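Local coordinates for aerolysin-like protein (Bombina maxima, PDB 6LH8) that is an aerolysin-like protein that probably belongs to a toad pore-forming system acting on endolysosomes and regulated between paralogs, at residues Asn17-Asp23 against Ile114-Asn120; Arg46-His50 against Pro70-Leu74. All coordinates share one frame; numbering follows the deposited sequence.

Interaction 1. Residues Asn17-Asp23 against Ile114-Asn120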
loop_
_atom_site.group_PDB
_atom_site.type_symbol
_atom_site.label_atom_id
_atom_site.label_comp_id
_atom_site.label_asym_id
_atom_site.label_seq_id
_atom_site.Cartn_x
_atom_site.Cartn_y
_atom_site.Cartn_z
ATOM N N ASN A 17 -6.324 8.250 5.711
ATOM C CA ASN A 17 -6.289 7.033 6.524
ATOM C C ASN A 17 -7.725 6.536 6.602
ATOM O O ASN A 17 -8.565 7.217 7.185
ATOM C CB ASN A 17 -5.717 7.315 7.918
ATOM C CG ASN A 17 -5.591 6.057 8.777
ATOM O OD1 ASN A 17 -6.372 5.111 8.640
ATOM N ND2 ASN A 17 -4.596 6.040 9.669
ATOM N N GLU A 18 -8.012 5.380 6.002
ATOM C CA GLU A 18 -9.384 4.886 5.923
ATOM C C GLU A 18 -9.410 3.371 6.059
ATOM O O GLU A 18 -8.465 2.675 5.673
ATOM C CB GLU A 18 -10.054 5.252 4.591
ATOM C CG GLU A 18 -10.125 6.733 4.276
ATOM C CD GLU A 18 -10.240 6.993 2.787
ATOM O OE1 GLU A 18 -10.021 6.037 2.005
ATOM O OE2 GLU A 18 -10.561 8.141 2.398
ATOM N N VAL A 19 -10.507 2.869 6.607
ATOM C CA VAL A 19 -10.823 1.452 6.552
ATOM C C VAL A 19 -11.832 1.279 5.427
ATOM O O VAL A 19 -12.964 1.783 5.494
ATOM C CB VAL A 19 -11.367 0.921 7.884
ATOM C CG1 VAL A 19 -11.693 -0.574 7.739
ATOM C CG2 VAL A 19 -10.357 1.154 8.987
ATOM N N VAL A 20 -11.414 0.585 4.375
ATOM C CA VAL A 20 -12.177 0.492 3.135
ATOM C C VAL A 20 -12.931 -0.831 3.112
ATOM O O VAL A 20 -12.327 -1.895 3.300
ATOM C CB VAL A 20 -11.242 0.601 1.916
ATOM C CG1 VAL A 20 -12.020 0.450 0.615
ATOM C CG2 VAL A 20 -10.464 1.932 1.958
ATOM N N LYS A 21 -14.237 -0.773 2.848
ATOM C CA LYS A 21 -15.007 -1.986 2.572
ATOM C C LYS A 21 -14.726 -2.402 1.134
ATOM O O LYS A 21 -15.158 -1.735 0.185
ATOM C CB LYS A 21 -16.499 -1.764 2.804
ATOM C CG LYS A 21 -17.352 -3.027 2.527
ATOM C CD LYS A 21 -18.807 -2.749 2.853
ATOM C CE LYS A 21 -19.684 -3.962 2.590
ATOM N NZ LYS A 21 -21.116 -3.647 2.892
ATOM N N VAL A 22 -13.996 -3.502 0.969
ATOM C CA VAL A 22 -13.652 -3.977 -0.368
ATOM C C VAL A 22 -14.848 -4.664 -1.025
ATOM O O VAL A 22 -15.098 -4.489 -2.227
ATOM C CB VAL A 22 -12.424 -4.905 -0.279
ATOM C CG1 VAL A 22 -12.156 -5.591 -1.614
ATOM C CG2 VAL A 22 -11.199 -4.105 0.185
ATOM N N ASP A 23 -15.604 -5.449 -0.260
ATOM C CA ASP A 23 -16.734 -6.199 -0.806
ATOM C C ASP A 23 -17.512 -6.817 0.347
ATOM O O ASP A 23 -17.033 -6.865 1.483
ATOM C CB ASP A 23 -16.273 -7.294 -1.785
ATOM C CG ASP A 23 -17.393 -7.748 -2.722
ATOM O OD1 ASP A 23 -18.455 -7.097 -2.739
ATOM O OD2 ASP A 23 -17.208 -8.742 -3.452
ATOM N N ILE A 114 -17.921 -9.579 5.379
ATOM C CA ILE A 114 -17.547 -8.196 5.097
ATOM C C ILE A 114 -16.033 -8.163 4.982
ATOM O O ILE A 114 -15.326 -8.546 5.924
ATOM C CB ILE A 114 -18.022 -7.230 6.195
ATOM C CG1 ILE A 114 -19.527 -7.370 6.425
ATOM C CG2 ILE A 114 -17.618 -5.780 5.828
ATOM C CD1 ILE A 114 -20.370 -6.840 5.303
ATOM N N LEU A 115 -15.534 -7.732 3.827
ATOM C CA LEU A 115 -14.105 -7.711 3.545
ATOM C C LEU A 115 -13.601 -6.274 3.621
ATOM O O LEU A 115 -14.087 -5.414 2.881
ATOM C CB LEU A 115 -13.835 -8.312 2.164
ATOM C CG LEU A 115 -14.304 -9.769 2.146
ATOM C CD1 LEU A 115 -14.987 -10.126 0.842
ATOM C CD2 LEU A 115 -13.132 -10.685 2.398
ATOM N N THR A 116 -12.642 -6.010 4.513
ATOM C CA THR A 116 -12.113 -4.657 4.680
ATOM C C THR A 116 -10.593 -4.655 4.672
ATOM O O THR A 116 -9.950 -5.667 4.950
ATOM C CB THR A 116 -12.565 -4.007 5.997
ATOM O OG1 THR A 116 -12.157 -4.829 7.101
ATOM C CG2 THR A 116 -14.060 -3.798 6.022
ATOM N N ARG A 117 -10.018 -3.487 4.367
ATOM C CA ARG A 117 -8.581 -3.298 4.554
ATOM C C ARG A 117 -8.292 -1.836 4.851
ATOM O O ARG A 117 -9.059 -0.943 4.481
ATOM C CB ARG A 117 -7.773 -3.772 3.341
ATOM C CG ARG A 117 -7.966 -2.993 2.082
ATOM C CD ARG A 117 -7.066 -3.542 0.959
ATOM N NE ARG A 117 -7.520 -3.095 -0.358
ATOM C CZ ARG A 117 -7.209 -3.697 -1.502
ATOM N NH1 ARG A 117 -6.443 -4.786 -1.505
ATOM N NH2 ARG A 117 -7.659 -3.207 -2.648
ATOM N N ASN A 118 -7.166 -1.603 5.518
ATOM C CA ASN A 118 -6.687 -0.246 5.754
ATOM C C ASN A 118 -6.012 0.274 4.499
ATOM O O ASN A 118 -5.309 -0.464 3.807
ATOM C CB ASN A 118 -5.684 -0.203 6.913
ATOM C CG ASN A 118 -6.306 -0.564 8.257
ATOM O OD1 ASN A 118 -7.473 -0.272 8.519
ATOM N ND2 ASN A 118 -5.511 -1.189 9.123
ATOM N N GLU A 119 -6.260 1.540 4.184
ATOM C CA GLU A 119 -5.584 2.209 3.083
ATOM C C GLU A 119 -5.068 3.531 3.628
ATOM O O GLU A 119 -5.815 4.270 4.274
ATOM C CB GLU A 119 -6.522 2.388 1.877
ATOM C CG GLU A 119 -7.038 1.047 1.335
ATOM C CD GLU A 119 -7.661 1.152 -0.043
ATOM O OE1 GLU A 119 -7.847 2.285 -0.527
ATOM O OE2 GLU A 119 -7.990 0.098 -0.631
ATOM N N ASN A 120 -3.782 3.794 3.427
ATOM C CA ASN A 120 -3.143 4.931 4.078
ATOM C C ASN A 120 -2.263 5.676 3.090
ATOM O O ASN A 120 -1.568 5.056 2.283
ATOM C CB ASN A 120 -2.269 4.497 5.263
ATOM C CG ASN A 120 -3.066 3.909 6.403
ATOM O OD1 ASN A 120 -3.462 4.622 7.329
ATOM N ND2 ASN A 120 -3.272 2.594 6.369
HETATM O O HOH W 1 -8.587 4.851 -0.019
#
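Glu18 and Glu119 face each other as a hydrogen-bonded pair, Glu119 N to Glu18 O at 2.9 Å and Glu18 N to Glu119 O returning the bond. Two residues on, Val20 and Arg117 repeat the exchange, with Val20 N to Arg117 O the straighter bond (2.8 Å, 173° at the hydrogen). Then the register slips. Leu115 O takes a short bond from Val22 N (2.7 Å) and a weak one from Asp23 N (3.5 Å), while Leu115 N bonds to Asp23 O. Two residues against one make a classic beta bulge, set in the antiparallel pairing of the edge strand 4-28 with strand 110-130; long antiparallel strands of this kind are characteristic of aerolysin-like toxins. The charged network lies on the face that carries Glu18, Val20, Arg117 and Glu119. A water donates to both Glu18 OE1 and Glu119 OE1, bridging two carboxylates that would otherwise probably repel. Glu119 OE2 turns its anti lone pair to Arg117 NE at 3.2 Å in a salt bridge, bent (141°) and tilted from the guanidinium plane; Arg117 NH1 reaches on to the carbonyl of Asp45. Valine methyls pack against these charged chains: Val20 CG2 against Glu119 CG and CD, Val22 CG2 by Arg117 CG and NE. On the other face Val19 CG2 runs alongside Asn118 OD1 (3.3 Å), with Val19 CG1 by Thr116 CB.

Interaction 2. Residues Arg46-His50 against Pro70-Leu74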
loop_
_atom_site.group_PDB
_atom_site.type_symbol
_atom_site.label_atom_id
_atom_site.label_comp_id
_atom_site.label_asym_id
_atom_site.label_seq_id
_atom_site.Cartn_x
_atom_site.Cartn_y
_atom_site.Cartn_z
ATOM N N ARG A 46 -2.925 -6.636 -3.710
ATOM C CA ARG A 46 -2.561 -5.696 -2.658
ATOM C C ARG A 46 -1.356 -4.905 -3.142
ATOM O O ARG A 46 -0.388 -5.491 -3.634
ATOM C CB ARG A 46 -2.250 -6.428 -1.344
ATOM C CG ARG A 46 -1.633 -5.539 -0.284
ATOM C CD ARG A 46 -1.337 -6.325 0.984
ATOM N NE ARG A 46 -0.789 -5.479 2.032
ATOM C CZ ARG A 46 -0.152 -5.944 3.096
ATOM N NH1 ARG A 46 0.007 -7.249 3.237
ATOM N NH2 ARG A 46 0.320 -5.108 4.011
ATOM N N THR A 47 -1.424 -3.575 -3.050
ATOM C CA THR A 47 -0.354 -2.753 -3.587
ATOM C C THR A 47 0.124 -1.739 -2.565
ATOM O O THR A 47 -0.618 -1.321 -1.665
ATOM C CB THR A 47 -0.777 -1.995 -4.842
ATOM O OG1 THR A 47 -1.838 -1.100 -4.511
ATOM C CG2 THR A 47 -1.248 -2.964 -5.929
ATOM N N ILE A 48 1.383 -1.352 -2.731
ATOM C CA ILE A 48 1.956 -0.174 -2.100
ATOM C C ILE A 48 2.591 0.638 -3.218
ATOM O O ILE A 48 3.356 0.097 -4.020
ATOM C CB ILE A 48 3.002 -0.535 -1.030
ATOM C CG1 ILE A 48 2.381 -1.383 0.085
ATOM C CG2 ILE A 48 3.657 0.731 -0.493
ATOM C CD1 ILE A 48 3.367 -1.768 1.200
ATOM N N THR A 49 2.269 1.917 -3.295
ATOM C CA THR A 49 2.833 2.759 -4.339
ATOM C C THR A 49 3.767 3.781 -3.709
ATOM O O THR A 49 3.382 4.473 -2.762
ATOM C CB THR A 49 1.738 3.440 -5.150
ATOM O OG1 THR A 49 0.981 2.434 -5.846
ATOM C CG2 THR A 49 2.351 4.382 -6.182
ATOM N N HIS A 50 4.987 3.866 -4.237
ATOM C CA HIS A 50 6.011 4.780 -3.743
ATOM C C HIS A 50 6.269 5.870 -4.771
ATOM O O HIS A 50 6.537 5.572 -5.934
ATOM C CB HIS A 50 7.307 4.026 -3.457
ATOM C CG HIS A 50 7.131 2.855 -2.538
ATOM N ND1 HIS A 50 7.099 2.979 -1.168
ATOM C CD2 HIS A 50 6.975 1.536 -2.806
ATOM C CE1 HIS A 50 6.934 1.782 -0.627
ATOM N NE2 HIS A 50 6.866 0.891 -1.600
ATOM N N PRO A 70 11.905 2.520 1.676
ATOM C CA PRO A 70 10.654 2.868 2.353
ATOM C C PRO A 70 10.485 2.097 3.651
ATOM O O PRO A 70 11.157 1.094 3.904
ATOM C CB PRO A 70 9.576 2.463 1.343
ATOM C CG PRO A 70 10.282 2.353 0.036
ATOM C CD PRO A 70 11.673 1.913 0.355
ATOM N N LYS A 71 9.558 2.592 4.481
ATOM C CA LYS A 71 9.155 1.874 5.689
ATOM C C LYS A 71 8.203 0.725 5.374
ATOM O O LYS A 71 8.319 -0.357 5.964
ATOM C CB LYS A 71 8.484 2.825 6.689
ATOM C CG LYS A 71 9.319 4.025 7.112
ATOM C CD LYS A 71 8.856 4.602 8.458
ATOM C CE LYS A 71 7.357 4.870 8.488
ATOM N NZ LYS A 71 6.978 5.839 9.567
ATOM N N HIS A 72 7.243 0.946 4.478
ATOM C CA HIS A 72 6.175 -0.011 4.197
ATOM C C HIS A 72 6.469 -0.748 2.897
ATOM O O HIS A 72 6.538 -0.125 1.835
ATOM C CB HIS A 72 4.825 0.700 4.108
ATOM C CG HIS A 72 4.533 1.564 5.293
ATOM N ND1 HIS A 72 4.375 1.047 6.559
ATOM C CD2 HIS A 72 4.383 2.904 5.408
ATOM C CE1 HIS A 72 4.141 2.033 7.409
ATOM N NE2 HIS A 72 4.143 3.170 6.737
ATOM N N ARG A 73 6.622 -2.070 2.976
ATOM C CA ARG A 73 6.995 -2.881 1.826
ATOM C C ARG A 73 6.110 -4.120 1.760
ATOM O O ARG A 73 5.413 -4.462 2.716
ATOM C CB ARG A 73 8.473 -3.308 1.881
ATOM C CG ARG A 73 9.472 -2.181 2.098
ATOM C CD ARG A 73 9.553 -1.268 0.892
ATOM N NE ARG A 73 9.798 -1.995 -0.353
ATOM C CZ ARG A 73 11.008 -2.269 -0.833
ATOM N NH1 ARG A 73 12.089 -1.882 -0.168
ATOM N NH2 ARG A 73 11.137 -2.926 -1.979
ATOM N N LEU A 74 6.149 -4.788 0.608
ATOM C CA LEU A 74 5.449 -6.042 0.378
ATOM C C LEU A 74 6.460 -7.141 0.067
ATOM O O LEU A 74 7.623 -6.873 -0.244
ATOM C CB LEU A 74 4.449 -5.916 -0.782
ATOM C CG LEU A 74 3.279 -4.943 -0.606
ATOM C CD1 LEU A 74 2.385 -4.950 -1.828
ATOM C CD2 LEU A 74 2.465 -5.288 0.638
#
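The His50 ring has Pro70 over one face, with Pro70 CG 3.8 Å from the ring centroid and 29° off the normal, a CH-pi contact. At the ring's edge and in its plane sits the carbonyl of His72, its O 3.1 Å from His50 CE1. Both ring nitrogens are bonded elsewhere, ND1 to Tyr139 and NE2 to Glu93, which should fix the ring's rotation and leave its C-H edge for the loop carbonyl. The Arg46 guanidinium is the second flat group: Leu74 CD2 lies over one face, 3.5 Å from Arg46 NE and offset toward the rim. With CG anti to the backbone N (chi1 170°) and the chain extended as far as NE, Arg46 lays this plane under the leucine methyl, while NE bonds to the carbonyl of Gln144. Leu74 is the main apolar side chain of the loop and forks over the strand. Its CD1 branch drops to 3.4 Å from Arg46 O, and its CG meets Ile48 CD1 at 3.7 Å. Ile48 CD1 also comes within 3.6 Å of His72 O, so it lies against both Leu74 and the backbone of His72. Side chains thus meet each other and backbone oxygens, the loop's own backbone being secured outside by Leu74 N to Glu93. Segment 70-74 is irregular, coming after strand 65-68 and before strand 81-84, and runs roughly antiparallel to strand 41-53 across the face of the five-stranded sheet. Strands 133-154 and 90-100 pair with 41-53 there, while Phe83 and Ile81 of strand 81-84 touch His50 and Pro70.

Both contacts reach the same five-stranded sheet but use it differently. Interaction 1 lies at its edge and near the surface, where main-chain hydrogen bonds join two strands and the side chains add charge and water. Interaction 2, partly buried and with its centre about 5 Å from the centre of the chain, against about 12 Å for interaction 1, lays a loop over the face of an inner strand and relies on apolar and ring packing. The centres of the two are about 16 Å apart, yet they meet where Arg117 NH1 comes 4.2 Å from Arg46 CA. Gln144 of strand 133-154 touches Arg117 and accepts from Arg46, linking the two through the strand between them.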